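Long-range contact in metal-dependent phosphohydrolase, HDOD domain-containing (Geobacter sulfurreducens, PDB 3HC1), which is of unknown function but binds two iron ions in an HD-type site and is probably a metal-dependent phosphohydrolase: residues T191-R203 / F209-E221. Numbering follows the deposited sequence.
Sequences TSHCEVGFALAKR and FICDTILYHHDIE. With FE (Fe (III) ion), chain B.
Helices 193-203 and 209-216 run antiparallel at 164°, their axes 7.4 Å apart at closest, with Cys194 beside Leu215 and Phe198 beside Cys211. Gly197 permits this closeness: Ile214 enters as a knob among Cys194, Gly197, Phe198 and Ala201, its CG2 pressed to 3.4 Å from Gly197 CA, where any side chain would collide. Small Ala201 leaves room for Ile214 CD1. Phe198 CG stands anti to the backbone N (chi1 178°), carrying the ring across to helix 209-216, where its weakly positive C-H edge suits Cys211 O, in plane 3.2 Å from CD1, and Leu215 CD2 rests over one face. Cys211 SG, oblique to that ring, meets the aliphatic CD of Lys202, whose amine pairs with Glu208.

Where helix 193-203 starts, Ser192 and Glu195 form a capping box. Glu195 OE1 takes both Ser192 N and Ser192 OG (2.6 Å), OE2 pairs with Arg12 on helix 9-21, and CG touches Leu215 CD1. Replacing Glu195 with an alanine would probably leave Ser192 N without its acceptor and Arg12 without its charged mate, loosening the helix start beside His193.

At this end His193, His217 and His218 converge through NE2 on one iron, His193 NE2 at 2.3 Å; Asp153, Glu249 and a water complete its shell. His193 ND1 hydrogen-bonds to Glu185, helping fix that ring's rotation. The chemistry is divided: apolar packing sets the helix spacing, and iron ties the start of helix 193-203 to the Tyr216-Asp219 turn.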
loop_
_atom_site.group_PDB
_atom_site.type_symbol
_atom_site.label_atom_id
_atom_site.label_comp_id
_atom_site.label_asym_id
_atom_site.label_seq_id
_atom_site.Cartn_x
_atom_site.Cartn_y
_atom_site.Cartn_z
ATOM N N THR A 191 -19.254 7.404 4.876
ATOM C CA THR A 191 -17.919 7.704 4.358
ATOM C C THR A 191 -17.167 6.384 4.386
ATOM O O THR A 191 -17.648 5.423 4.977
ATOM C CB THR A 191 -17.195 8.799 5.183
ATOM O OG1 THR A 191 -16.039 9.244 4.459
ATOM C CG2 THR A 191 -16.748 8.299 6.571
ATOM N N SER A 192 -15.986 6.314 3.765
ATOM C CA SER A 192 -15.205 5.080 3.783
ATOM C C SER A 192 -13.742 5.284 4.217
ATOM O O SER A 192 -13.281 6.415 4.456
ATOM C CB SER A 192 -15.263 4.440 2.393
ATOM O OG SER A 192 -14.194 4.921 1.577
ATOM N N HIS A 193 -13.004 4.181 4.272
ATOM C CA HIS A 193 -11.568 4.224 4.557
ATOM C C HIS A 193 -10.769 5.025 3.518
ATOM O O HIS A 193 -9.633 5.451 3.832
ATOM C CB HIS A 193 -10.958 2.828 4.695
ATOM C CG HIS A 193 -10.945 2.051 3.420
ATOM N ND1 HIS A 193 -12.092 1.511 2.863
ATOM C CD2 HIS A 193 -9.942 1.778 2.559
ATOM C CE1 HIS A 193 -11.773 0.898 1.739
ATOM N NE2 HIS A 193 -10.473 1.024 1.546
ATOM N N CYS A 194 -11.304 5.189 2.306
ATOM C CA CYS A 194 -10.723 6.094 1.299
ATOM C C CYS A 194 -10.663 7.510 1.822
ATOM O O CYS A 194 -9.617 8.130 1.853
ATOM C CB CYS A 194 -11.492 6.070 0.007
ATOM S SG CYS A 194 -11.507 4.459 -0.815
ATOM N N GLU A 195 -11.776 8.020 2.303
ATOM C CA GLU A 195 -11.819 9.376 2.834
ATOM C C GLU A 195 -11.149 9.561 4.177
ATOM O O GLU A 195 -10.442 10.561 4.411
ATOM C CB GLU A 195 -13.286 9.803 2.911
ATOM C CG GLU A 195 -13.903 9.877 1.541
ATOM C CD GLU A 195 -14.562 8.579 1.089
ATOM O OE1 GLU A 195 -14.443 7.524 1.733
ATOM O OE2 GLU A 195 -15.207 8.646 0.066
ATOM N N VAL A 196 -11.358 8.589 5.076
ATOM C CA VAL A 196 -10.657 8.585 6.327
ATOM C C VAL A 196 -9.168 8.503 6.093
ATOM O O VAL A 196 -8.430 9.212 6.757
ATOM C CB VAL A 196 -11.121 7.411 7.264
ATOM C CG1 VAL A 196 -10.312 7.300 8.593
ATOM C CG2 VAL A 196 -12.593 7.650 7.617
ATOM N N GLY A 197 -8.725 7.627 5.185
ATOM C CA GLY A 197 -7.268 7.473 4.933
ATOM C C GLY A 197 -6.698 8.759 4.363
ATOM O O GLY A 197 -5.549 9.157 4.660
ATOM N N PHE A 198 -7.488 9.394 3.522
ATOM C CA PHE A 198 -7.068 10.715 2.922
ATOM C C PHE A 198 -6.878 11.764 4.026
ATOM O O PHE A 198 -5.825 12.417 4.110
ATOM C CB PHE A 198 -8.119 11.153 1.903
ATOM C CG PHE A 198 -7.842 12.464 1.261
ATOM C CD1 PHE A 198 -7.074 12.525 0.079
ATOM C CD2 PHE A 198 -8.349 13.637 1.821
ATOM C CE1 PHE A 198 -6.881 13.749 -0.548
ATOM C CE2 PHE A 198 -8.107 14.887 1.229
ATOM C CZ PHE A 198 -7.358 14.924 0.052
ATOM N N ALA A 199 -7.884 11.877 4.895
ATOM C CA ALA A 199 -7.863 12.836 6.011
ATOM C C ALA A 199 -6.657 12.564 6.894
ATOM O O ALA A 199 -6.039 13.474 7.382
ATOM C CB ALA A 199 -9.125 12.708 6.869
ATOM N N LEU A 200 -6.341 11.286 7.101
ATOM C CA LEU A 200 -5.200 10.868 7.915
ATOM C C LEU A 200 -3.853 11.180 7.312
ATOM O O LEU A 200 -2.983 11.800 7.942
ATOM C CB LEU A 200 -5.306 9.364 8.313
ATOM C CG LEU A 200 -4.275 8.841 9.333
ATOM C CD1 LEU A 200 -4.270 9.574 10.672
ATOM C CD2 LEU A 200 -4.471 7.356 9.540
ATOM N N ALA A 201 -3.695 10.827 6.063
ATOM C CA ALA A 201 -2.495 11.136 5.336
ATOM C C ALA A 201 -2.288 12.661 5.196
ATOM O O ALA A 201 -1.136 13.150 5.290
ATOM C CB ALA A 201 -2.554 10.452 3.944
ATOM N N LYS A 202 -3.374 13.409 5.026
ATOM C CA LYS A 202 -3.296 14.881 5.008
ATOM C C LYS A 202 -2.856 15.416 6.347
ATOM O O LYS A 202 -1.971 16.255 6.396
ATOM C CB LYS A 202 -4.598 15.560 4.593
ATOM C CG LYS A 202 -5.024 15.330 3.119
ATOM C CD LYS A 202 -4.124 16.060 2.109
ATOM C CE LYS A 202 -4.577 17.464 1.905
ATOM N NZ LYS A 202 -3.491 18.272 1.356
ATOM N N ARG A 203 -3.418 14.903 7.441
ATOM C CA ARG A 203 -2.929 15.258 8.780
ATOM C C ARG A 203 -1.428 14.982 8.923
ATOM O O ARG A 203 -0.707 15.800 9.497
ATOM C CB ARG A 203 -3.727 14.555 9.893
ATOM C CG ARG A 203 -2.964 14.460 11.200
ATOM C CD ARG A 203 -3.770 13.896 12.329
ATOM N NE ARG A 203 -4.686 14.905 12.744
ATOM C CZ ARG A 203 -4.649 15.578 13.891
ATOM N NH1 ARG A 203 -3.780 15.327 14.864
ATOM N NH2 ARG A 203 -5.549 16.499 14.044
ATOM N N PHE A 209 0.167 13.032 -3.974
ATOM C CA PHE A 209 0.132 11.856 -4.862
ATOM C C PHE A 209 -0.242 10.617 -4.044
ATOM O O PHE A 209 -0.928 9.739 -4.541
ATOM C CB PHE A 209 1.398 11.650 -5.709
ATOM C CG PHE A 209 2.501 10.907 -5.042
ATOM C CD1 PHE A 209 2.518 9.515 -5.063
ATOM C CD2 PHE A 209 3.563 11.587 -4.436
ATOM C CE1 PHE A 209 3.574 8.803 -4.502
ATOM C CE2 PHE A 209 4.630 10.864 -3.807
ATOM C CZ PHE A 209 4.625 9.479 -3.847
ATOM N N ILE A 210 0.171 10.592 -2.786
ATOM C CA ILE A 210 -0.153 9.482 -1.863
ATOM C C ILE A 210 -1.573 9.672 -1.366
ATOM O O ILE A 210 -2.371 8.728 -1.391
ATOM C CB ILE A 210 0.843 9.415 -0.646
ATOM C CG1 ILE A 210 2.250 9.074 -1.149
ATOM C CG2 ILE A 210 0.396 8.376 0.401
ATOM C CD1 ILE A 210 3.409 9.464 -0.207
ATOM N N CYS A 211 -1.897 10.872 -0.892
ATOM C CA CYS A 211 -3.262 11.175 -0.428
ATOM C C CYS A 211 -4.292 10.796 -1.450
ATOM O O CYS A 211 -5.290 10.136 -1.136
ATOM C CB CYS A 211 -3.381 12.658 -0.080
ATOM S SG CYS A 211 -2.398 13.134 1.368
ATOM N N ASP A 212 -4.065 11.188 -2.698
ATOM C CA ASP A 212 -5.058 10.866 -3.733
ATOM C C ASP A 212 -5.130 9.337 -4.026
ATOM O O ASP A 212 -6.152 8.834 -4.399
ATOM C CB ASP A 212 -4.687 11.595 -5.005
ATOM C CG ASP A 212 -4.825 13.114 -4.897
ATOM O OD1 ASP A 212 -5.249 13.670 -3.836
ATOM O OD2 ASP A 212 -4.442 13.775 -5.901
ATOM N N THR A 213 -4.029 8.618 -3.876
ATOM C CA THR A 213 -4.031 7.206 -4.125
ATOM C C THR A 213 -4.959 6.548 -3.091
ATOM O O THR A 213 -5.830 5.776 -3.484
ATOM C CB THR A 213 -2.646 6.581 -4.013
ATOM O OG1 THR A 213 -1.790 7.075 -5.057
ATOM C CG2 THR A 213 -2.754 5.042 -4.085
ATOM N N ILE A 214 -4.843 6.981 -1.825
ATOM C CA ILE A 214 -5.699 6.514 -0.690
ATOM C C ILE A 214 -7.184 6.851 -0.958
ATOM O O ILE A 214 -8.033 6.003 -0.810
ATOM C CB ILE A 214 -5.189 7.093 0.636
ATOM C CG1 ILE A 214 -3.759 6.645 0.948
ATOM C CG2 ILE A 214 -6.092 6.693 1.836
ATOM C CD1 ILE A 214 -3.115 7.518 2.091
ATOM N N LEU A 215 -7.457 8.038 -1.504
ATOM C CA LEU A 215 -8.824 8.482 -1.780
ATOM C C LEU A 215 -9.509 7.759 -2.936
ATOM O O LEU A 215 -10.730 7.493 -2.888
ATOM C CB LEU A 215 -8.828 10.003 -2.070
ATOM C CG LEU A 215 -10.181 10.693 -2.338
ATOM C CD1 LEU A 215 -11.166 10.472 -1.175
ATOM C CD2 LEU A 215 -10.000 12.204 -2.620
ATOM N N TYR A 216 -8.747 7.443 -3.977
ATOM C CA TYR A 216 -9.320 7.022 -5.263
ATOM C C TYR A 216 -9.073 5.572 -5.641
ATOM O O TYR A 216 -9.493 5.138 -6.724
ATOM C CB TYR A 216 -8.801 7.910 -6.389
ATOM C CG TYR A 216 -9.123 9.389 -6.297
ATOM C CD1 TYR A 216 -10.439 9.856 -6.309
ATOM C CD2 TYR A 216 -8.098 10.331 -6.297
ATOM C CE1 TYR A 216 -10.715 11.262 -6.260
ATOM C CE2 TYR A 216 -8.352 11.710 -6.265
ATOM C CZ TYR A 216 -9.641 12.162 -6.227
ATOM O OH TYR A 216 -9.815 13.510 -6.211
ATOM N N HIS A 217 -8.411 4.822 -4.760
ATOM C CA HIS A 217 -7.950 3.483 -5.111
ATOM C C HIS A 217 -9.024 2.471 -5.404
ATOM O O HIS A 217 -8.711 1.451 -6.020
ATOM C CB HIS A 217 -6.940 2.936 -4.120
ATOM C CG HIS A 217 -7.524 2.523 -2.800
ATOM N ND1 HIS A 217 -7.519 3.341 -1.684
ATOM C CD2 HIS A 217 -8.022 1.333 -2.395
ATOM C CE1 HIS A 217 -8.052 2.688 -0.667
ATOM N NE2 HIS A 217 -8.452 1.507 -1.099
ATOM N N HIS A 218 -10.269 2.735 -4.979
ATOM C CA HIS A 218 -11.414 1.862 -5.340
ATOM C C HIS A 218 -12.160 2.314 -6.586
ATOM O O HIS A 218 -13.072 1.634 -7.004
ATOM C CB HIS A 218 -12.387 1.658 -4.142
ATOM C CG HIS A 218 -11.813 0.806 -3.057
ATOM N ND1 HIS A 218 -11.736 -0.566 -3.168
ATOM C CD2 HIS A 218 -11.273 1.113 -1.842
ATOM C CE1 HIS A 218 -11.124 -1.059 -2.100
ATOM N NE2 HIS A 218 -10.861 -0.074 -1.257
ATOM N N ASP A 219 -11.777 3.439 -7.207
ATOM C CA ASP A 219 -12.301 3.788 -8.525
ATOM C C ASP A 219 -11.381 4.735 -9.265
ATOM O O ASP A 219 -11.488 5.948 -9.129
ATOM C CB ASP A 219 -13.678 4.387 -8.443
ATOM C CG ASP A 219 -14.332 4.561 -9.833
ATOM O OD1 ASP A 219 -13.820 4.056 -10.889
ATOM O OD2 ASP A 219 -15.363 5.222 -9.831
ATOM N N ILE A 220 -10.467 4.150 -10.021
ATOM C CA ILE A 220 -9.466 4.915 -10.791
ATOM C C ILE A 220 -10.135 5.953 -11.701
ATOM O O ILE A 220 -9.567 7.001 -11.954
ATOM C CB ILE A 220 -8.524 3.968 -11.551
ATOM C CG1 ILE A 220 -7.352 4.733 -12.199
ATOM C CG2 ILE A 220 -9.284 3.137 -12.591
ATOM C CD1 ILE A 220 -6.558 5.626 -11.215
ATOM N N GLU A 221 -11.365 5.677 -12.147
ATOM C CA GLU A 221 -12.050 6.538 -13.086
ATOM C C GLU A 221 -12.472 7.855 -12.472
ATOM O O GLU A 221 -12.736 8.813 -13.217
ATOM C CB GLU A 221 -13.210 5.802 -13.800
ATOM C CG GLU A 221 -12.688 4.506 -14.512
ATOM C CD GLU A 221 -13.680 3.853 -15.448
ATOM O OE1 GLU A 221 -14.653 3.254 -14.963
ATOM O OE2 GLU A 221 -13.461 3.921 -16.670
HETATM FE FE FE B . -9.147 -0.182 0.108
HETATM O O HOH W 1 -13.652 8.644 -2.871
HETATM O O HOH W 2 -8.180 -1.242 -1.123
#